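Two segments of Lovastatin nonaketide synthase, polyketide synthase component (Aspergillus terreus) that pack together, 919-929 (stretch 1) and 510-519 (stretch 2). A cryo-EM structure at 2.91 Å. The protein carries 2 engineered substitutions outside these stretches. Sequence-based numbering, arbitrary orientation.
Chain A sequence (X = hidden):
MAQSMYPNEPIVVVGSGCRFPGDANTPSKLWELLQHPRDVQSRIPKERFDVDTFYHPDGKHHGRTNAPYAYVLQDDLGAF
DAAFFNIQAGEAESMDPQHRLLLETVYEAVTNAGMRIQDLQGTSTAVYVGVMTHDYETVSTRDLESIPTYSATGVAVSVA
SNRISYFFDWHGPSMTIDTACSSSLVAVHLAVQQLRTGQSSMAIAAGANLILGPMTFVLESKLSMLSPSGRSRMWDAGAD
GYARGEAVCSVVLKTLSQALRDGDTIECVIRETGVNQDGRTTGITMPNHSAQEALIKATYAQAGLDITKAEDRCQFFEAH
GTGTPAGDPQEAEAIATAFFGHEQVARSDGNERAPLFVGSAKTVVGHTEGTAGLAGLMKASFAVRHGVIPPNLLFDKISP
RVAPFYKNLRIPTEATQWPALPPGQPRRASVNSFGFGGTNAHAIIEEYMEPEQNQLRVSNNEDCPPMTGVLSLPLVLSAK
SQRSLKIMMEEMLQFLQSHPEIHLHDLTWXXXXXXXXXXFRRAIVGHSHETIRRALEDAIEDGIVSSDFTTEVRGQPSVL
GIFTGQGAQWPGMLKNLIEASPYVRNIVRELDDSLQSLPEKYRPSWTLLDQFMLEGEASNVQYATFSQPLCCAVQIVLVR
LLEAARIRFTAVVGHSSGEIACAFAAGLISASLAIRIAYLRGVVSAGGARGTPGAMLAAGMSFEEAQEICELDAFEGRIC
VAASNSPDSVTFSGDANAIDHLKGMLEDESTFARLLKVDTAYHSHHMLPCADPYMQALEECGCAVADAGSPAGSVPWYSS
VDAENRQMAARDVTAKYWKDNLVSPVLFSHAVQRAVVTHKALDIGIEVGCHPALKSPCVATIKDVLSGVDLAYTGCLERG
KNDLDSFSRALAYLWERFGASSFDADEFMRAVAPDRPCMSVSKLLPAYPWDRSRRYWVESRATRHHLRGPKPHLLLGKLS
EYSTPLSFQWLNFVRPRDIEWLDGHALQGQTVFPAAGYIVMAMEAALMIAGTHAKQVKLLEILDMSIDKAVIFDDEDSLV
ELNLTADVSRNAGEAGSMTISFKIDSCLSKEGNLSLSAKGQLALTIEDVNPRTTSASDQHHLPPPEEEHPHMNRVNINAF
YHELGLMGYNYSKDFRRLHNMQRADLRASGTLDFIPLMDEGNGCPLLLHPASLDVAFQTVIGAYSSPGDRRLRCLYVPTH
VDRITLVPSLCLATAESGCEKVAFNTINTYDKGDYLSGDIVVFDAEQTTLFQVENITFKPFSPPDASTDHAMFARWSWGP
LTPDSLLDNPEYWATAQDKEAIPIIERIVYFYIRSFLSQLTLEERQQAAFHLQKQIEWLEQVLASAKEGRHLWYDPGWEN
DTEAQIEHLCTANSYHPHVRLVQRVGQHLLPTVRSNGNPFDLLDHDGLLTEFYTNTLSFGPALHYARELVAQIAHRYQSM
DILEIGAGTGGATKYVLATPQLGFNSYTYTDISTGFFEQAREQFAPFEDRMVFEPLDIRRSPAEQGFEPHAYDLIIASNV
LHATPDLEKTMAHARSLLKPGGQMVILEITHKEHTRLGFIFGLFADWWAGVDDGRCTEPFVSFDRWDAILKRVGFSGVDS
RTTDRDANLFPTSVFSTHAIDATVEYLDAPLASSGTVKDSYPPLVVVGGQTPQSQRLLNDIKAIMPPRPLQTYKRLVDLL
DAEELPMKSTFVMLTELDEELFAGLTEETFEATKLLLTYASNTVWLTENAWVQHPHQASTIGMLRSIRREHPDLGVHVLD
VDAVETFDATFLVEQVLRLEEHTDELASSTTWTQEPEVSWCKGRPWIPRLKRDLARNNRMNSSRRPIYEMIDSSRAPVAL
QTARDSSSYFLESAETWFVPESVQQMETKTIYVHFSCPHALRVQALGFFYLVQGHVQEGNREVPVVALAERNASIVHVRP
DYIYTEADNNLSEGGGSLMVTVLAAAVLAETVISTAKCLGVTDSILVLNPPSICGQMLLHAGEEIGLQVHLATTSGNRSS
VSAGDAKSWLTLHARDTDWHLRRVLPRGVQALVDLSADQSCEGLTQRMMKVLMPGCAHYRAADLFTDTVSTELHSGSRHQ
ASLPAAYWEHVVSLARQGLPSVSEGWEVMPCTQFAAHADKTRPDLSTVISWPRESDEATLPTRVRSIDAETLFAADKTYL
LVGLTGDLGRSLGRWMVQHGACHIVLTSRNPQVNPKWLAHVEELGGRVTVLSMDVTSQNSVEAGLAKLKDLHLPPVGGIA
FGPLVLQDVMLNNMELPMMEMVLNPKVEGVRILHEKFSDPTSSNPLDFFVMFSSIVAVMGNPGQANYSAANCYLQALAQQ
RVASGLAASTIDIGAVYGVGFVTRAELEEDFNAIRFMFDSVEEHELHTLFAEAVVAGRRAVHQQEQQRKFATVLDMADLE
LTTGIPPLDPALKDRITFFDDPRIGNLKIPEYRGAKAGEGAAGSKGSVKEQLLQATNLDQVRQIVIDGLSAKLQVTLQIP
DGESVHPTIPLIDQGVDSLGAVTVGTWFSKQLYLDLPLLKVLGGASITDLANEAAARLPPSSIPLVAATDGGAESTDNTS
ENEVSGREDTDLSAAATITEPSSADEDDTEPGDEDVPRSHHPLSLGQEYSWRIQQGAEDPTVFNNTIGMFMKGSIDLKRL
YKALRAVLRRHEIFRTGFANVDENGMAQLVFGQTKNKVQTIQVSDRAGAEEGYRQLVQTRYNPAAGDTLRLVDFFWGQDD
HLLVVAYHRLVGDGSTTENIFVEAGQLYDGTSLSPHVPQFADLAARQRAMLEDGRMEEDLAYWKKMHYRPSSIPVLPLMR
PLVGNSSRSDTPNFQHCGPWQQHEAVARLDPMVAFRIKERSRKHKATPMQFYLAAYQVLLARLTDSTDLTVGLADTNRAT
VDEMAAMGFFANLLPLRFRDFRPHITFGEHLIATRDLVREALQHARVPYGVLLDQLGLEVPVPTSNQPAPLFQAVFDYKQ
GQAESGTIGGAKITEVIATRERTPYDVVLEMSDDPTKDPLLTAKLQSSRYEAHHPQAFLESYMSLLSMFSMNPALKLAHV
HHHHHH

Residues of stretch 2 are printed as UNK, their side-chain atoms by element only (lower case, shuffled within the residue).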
# COMPACT_ATOMS: atom_id res chain seq x y z
N MET A 919 55.45 -27.57 20.79
CA MET A 919 54.40 -27.94 19.87
C MET A 919 53.44 -26.77 19.67
O MET A 919 53.16 -26.01 20.60
CB MET A 919 53.62 -29.16 20.39
CG MET A 919 54.49 -30.35 20.73
SD MET A 919 55.37 -31.02 19.30
CE MET A 919 54.00 -31.59 18.30
N SER A 920 52.94 -26.64 18.45
CA SER A 920 51.99 -25.58 18.12
C SER A 920 50.64 -25.97 18.70
O SER A 920 49.82 -26.63 18.06
CB SER A 920 51.92 -25.37 16.61
OG SER A 920 51.03 -24.31 16.29
N VAL A 921 50.41 -25.56 19.94
CA VAL A 921 49.20 -25.91 20.67
C VAL A 921 48.10 -24.90 20.35
O VAL A 921 47.06 -24.87 21.01
CB VAL A 921 49.46 -25.98 22.18
CG1 VAL A 921 49.82 -24.61 22.73
CG2 VAL A 921 48.25 -26.55 22.91
N SER A 922 48.34 -24.05 19.34
CA SER A 922 47.35 -23.06 18.96
C SER A 922 45.98 -23.68 18.70
O SER A 922 44.96 -22.98 18.79
CB SER A 922 47.82 -22.31 17.71
OG SER A 922 48.03 -23.20 16.63
N LYS A 923 45.93 -24.97 18.36
CA LYS A 923 44.65 -25.64 18.19
C LYS A 923 43.80 -25.52 19.45
O LYS A 923 42.62 -25.16 19.39
CB LYS A 923 44.88 -27.11 17.84
CG LYS A 923 45.61 -27.34 16.53
CD LYS A 923 44.72 -27.02 15.34
CE LYS A 923 45.36 -27.48 14.05
NZ LYS A 923 46.66 -26.80 13.80
N LEU A 924 44.39 -25.82 20.60
CA LEU A 924 43.67 -25.83 21.86
C LEU A 924 43.53 -24.45 22.48
O LEU A 924 42.72 -24.28 23.40
CB LEU A 924 44.37 -26.76 22.86
CG LEU A 924 44.69 -28.16 22.33
CD1 LEU A 924 45.32 -29.01 23.42
CD2 LEU A 924 43.45 -28.83 21.77
N LEU A 925 44.30 -23.47 22.02
CA LEU A 925 44.20 -22.13 22.58
C LEU A 925 42.84 -21.53 22.27
O LEU A 925 42.25 -21.81 21.22
CB LEU A 925 45.31 -21.23 22.03
CG LEU A 925 46.74 -21.66 22.34
CD1 LEU A 925 47.73 -20.64 21.81
CD2 LEU A 925 46.95 -21.87 23.83
N PRO A 926 42.31 -20.69 23.16
CA PRO A 926 40.98 -20.11 22.92
C PRO A 926 40.96 -19.27 21.66
O PRO A 926 41.94 -18.59 21.33
CB PRO A 926 40.73 -19.27 24.18
CG PRO A 926 42.09 -18.94 24.68
CD PRO A 926 42.94 -20.14 24.37
N ALA A 927 39.84 -19.31 20.96
CA ALA A 927 39.67 -18.49 19.77
C ALA A 927 39.62 -17.02 20.15
O ALA A 927 39.40 -16.65 21.30
CB ALA A 927 38.41 -18.89 19.01
N TYR A 928 39.84 -16.17 19.16
CA TYR A 928 39.87 -14.74 19.41
C TYR A 928 38.51 -14.28 19.93
O TYR A 928 37.48 -14.61 19.32
CB TYR A 928 40.24 -13.97 18.15
CG TYR A 928 40.32 -12.48 18.35
CD1 TYR A 928 41.49 -11.87 18.74
CD2 TYR A 928 39.20 -11.68 18.15
CE1 TYR A 928 41.56 -10.50 18.93
CE2 TYR A 928 39.26 -10.31 18.33
CZ TYR A 928 40.44 -9.73 18.72
OH TYR A 928 40.50 -8.37 18.91
N PRO A 929 38.46 -13.53 21.03
CA PRO A 929 37.16 -13.06 21.55
C PRO A 929 36.63 -11.89 20.75
O PRO A 929 36.85 -10.73 21.11
CB PRO A 929 37.49 -12.67 22.99
CG PRO A 929 38.90 -12.23 22.92
CD PRO A 929 39.57 -13.11 21.90
N UNK A 510 53.65 -21.13 21.33
CA UNK A 510 52.57 -20.97 20.35
C UNK A 510 52.03 -19.54 20.37
O UNK A 510 51.76 -18.97 19.31
o UNK A 510 50.97 -21.83 21.96
c UNK A 510 51.45 -21.97 20.64
N UNK A 511 51.88 -18.96 21.56
CA UNK A 511 51.37 -17.59 21.64
C UNK A 511 52.34 -16.58 21.05
O UNK A 511 51.92 -15.52 20.57
c UNK A 511 49.74 -17.81 23.63
c UNK A 511 48.55 -17.17 22.95
c UNK A 511 49.66 -17.61 25.12
c UNK A 511 51.05 -17.24 23.09
N UNK A 512 53.64 -16.89 21.06
CA UNK A 512 54.64 -15.97 20.52
C UNK A 512 54.85 -16.18 19.02
O UNK A 512 54.65 -15.25 18.23
c UNK A 512 57.28 -15.85 23.36
c UNK A 512 56.40 -13.86 22.16
c UNK A 512 56.14 -15.31 22.53
c UNK A 512 55.96 -16.15 21.27
N UNK A 513 55.25 -17.38 18.63
CA UNK A 513 55.66 -17.67 17.26
C UNK A 513 54.50 -18.11 16.37
O UNK A 513 54.55 -17.88 15.16
n UNK A 513 56.15 -17.97 12.21
n UNK A 513 56.83 -19.06 14.10
c UNK A 513 57.88 -18.54 16.28
c UNK A 513 57.12 -18.30 13.05
c UNK A 513 56.74 -18.75 17.26
n UNK A 513 58.35 -17.87 12.82
c UNK A 513 57.81 -19.50 15.10
N UNK A 514 53.47 -18.72 16.95
CA UNK A 514 52.38 -19.31 16.18
C UNK A 514 51.05 -18.61 16.42
O UNK A 514 49.99 -19.19 16.17
c UNK A 514 53.36 -22.71 14.18
n UNK A 514 53.66 -22.60 12.72
c UNK A 514 53.56 -21.58 16.41
c UNK A 514 52.26 -20.80 16.52
c UNK A 514 54.09 -21.65 14.98
N UNK A 515 51.08 -17.37 16.90
CA UNK A 515 49.86 -16.60 17.11
C UNK A 515 50.10 -15.16 16.66
O UNK A 515 51.17 -14.61 16.89
n UNK A 515 44.79 -18.72 19.73
c UNK A 515 47.40 -18.15 18.72
c UNK A 515 48.88 -18.00 19.00
c UNK A 515 49.41 -16.64 18.57
c UNK A 515 45.38 -17.57 20.01
n UNK A 515 46.60 -17.28 19.57
n UNK A 515 44.74 -16.68 20.77
N UNK A 516 49.08 -14.58 16.04
CA UNK A 516 49.23 -13.27 15.43
C UNK A 516 49.47 -12.19 16.47
O UNK A 516 48.96 -12.25 17.59
c UNK A 516 47.99 -12.93 14.61
o UNK A 516 47.78 -13.88 13.58
N UNK A 517 50.27 -11.19 16.09
CA UNK A 517 50.49 -10.00 16.91
C UNK A 517 49.52 -8.92 16.44
O UNK A 517 49.29 -8.75 15.24
c UNK A 517 51.95 -9.53 16.81
c UNK A 517 52.14 -8.25 17.61
c UNK A 517 52.89 -10.61 17.29
N UNK A 518 48.96 -8.19 17.39
CA UNK A 518 47.93 -7.20 17.14
C UNK A 518 48.23 -5.93 17.91
O UNK A 518 48.99 -5.95 18.88
c UNK A 518 44.88 -9.63 17.28
c UNK A 518 46.55 -7.76 17.53
c UNK A 518 46.00 -8.70 15.27
c UNK A 518 46.16 -9.01 16.74
N UNK A 519 47.66 -4.79 17.48
CA UNK A 519 48.05 -3.50 18.06
C UNK A 519 48.10 -3.48 19.57
O UNK A 519 49.15 -3.18 20.16
c UNK A 519 46.54 -3.15 16.24
c UNK A 519 46.98 -2.54 17.52
c UNK A 519 46.62 -4.64 16.45

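Position 510 has two side-chain atoms, one carbon and then one oxygen. The CA-to-CB bond points toward stretch 1, and the oxygen lies 3.1 Å from CG1 of Val-921. This is Ser-510. Its OG is also 3.5 Å from Leu-925 CD1. Neither methyl can accept or donate a hydrogen bond; the hydroxyl finds its partner elsewhere in the structure.

Position 511 has four carbons, forked at the second. CA-to-CB points sideways, but the end of the side chain comes nearer. One terminal carbon meets CD1 of Leu-925. This is Leu-511, and the Leu-511 CD2 to Leu-925 CD1 distance is 3.7 Å, an apolar contact.

Position 512 has the same four carbons with the same fork. It stays out of reach of stretch 1. It is Leu-512.

Position 513 has three carbons, a nitrogen, and a carbon carrying two more nitrogens. That is a guanidinium, so the residue is Arg-513. It does not touch stretch 1.

Position 514 has four carbons in a row ending in nitrogen. Its CA-to-CB bond points toward stretch 1, and the carbon next to the terminal nitrogen lies near OG of Ser-920. This is Lys-514. Its CE is 3.5 Å from Ser-920 OG, while NZ is hydrogen-bonded elsewhere in the structure. Its backbone N donates a hydrogen bond to Ser-510 O at 2.9 Å, a helical i to i-4 link.

Position 515 again has three carbons, a nitrogen, and a carbon with two nitrogens. CA-to-CB points sideways, but the end of the side chain comes nearer. The terminal nitrogens face O of Pro-926. It is Arg-515. NH1 donates a hydrogen bond to Pro-926 O at 3.3 Å, and NH2 donates a weak one to the same oxygen at 3.4 Å.

Position 516 has one carbon and one oxygen. It is Ser-516, out of reach of stretch 1.

Position 517 has three carbons, one carrying the other two. It is Val-517, also without contact.

Position 518 has four carbons forked at the second, with CA-to-CB pointing toward stretch 1. A terminal carbon meets CE1 of Tyr-928. It is Leu-518. Its CD1 is 3.8 Å from Tyr-928 CE1, approaching the ring obliquely.

Position 519 has three carbons closing a ring onto the backbone nitrogen. It is Pro-519 and makes no contact.

The contact is modest, burying 432 Å² in total. Arg-515 is its center: both terminal nitrogens share one carbonyl, and Leu-925 CD1 lies over one face of its guanidinium. Leu-925 also reaches Ser-510 and Leu-511, so it links these helical residues to Arg-515. Leu-518 and Tyr-928 add a separate apolar touch.

Stretch 2 510-519: SLLRKRSVLP
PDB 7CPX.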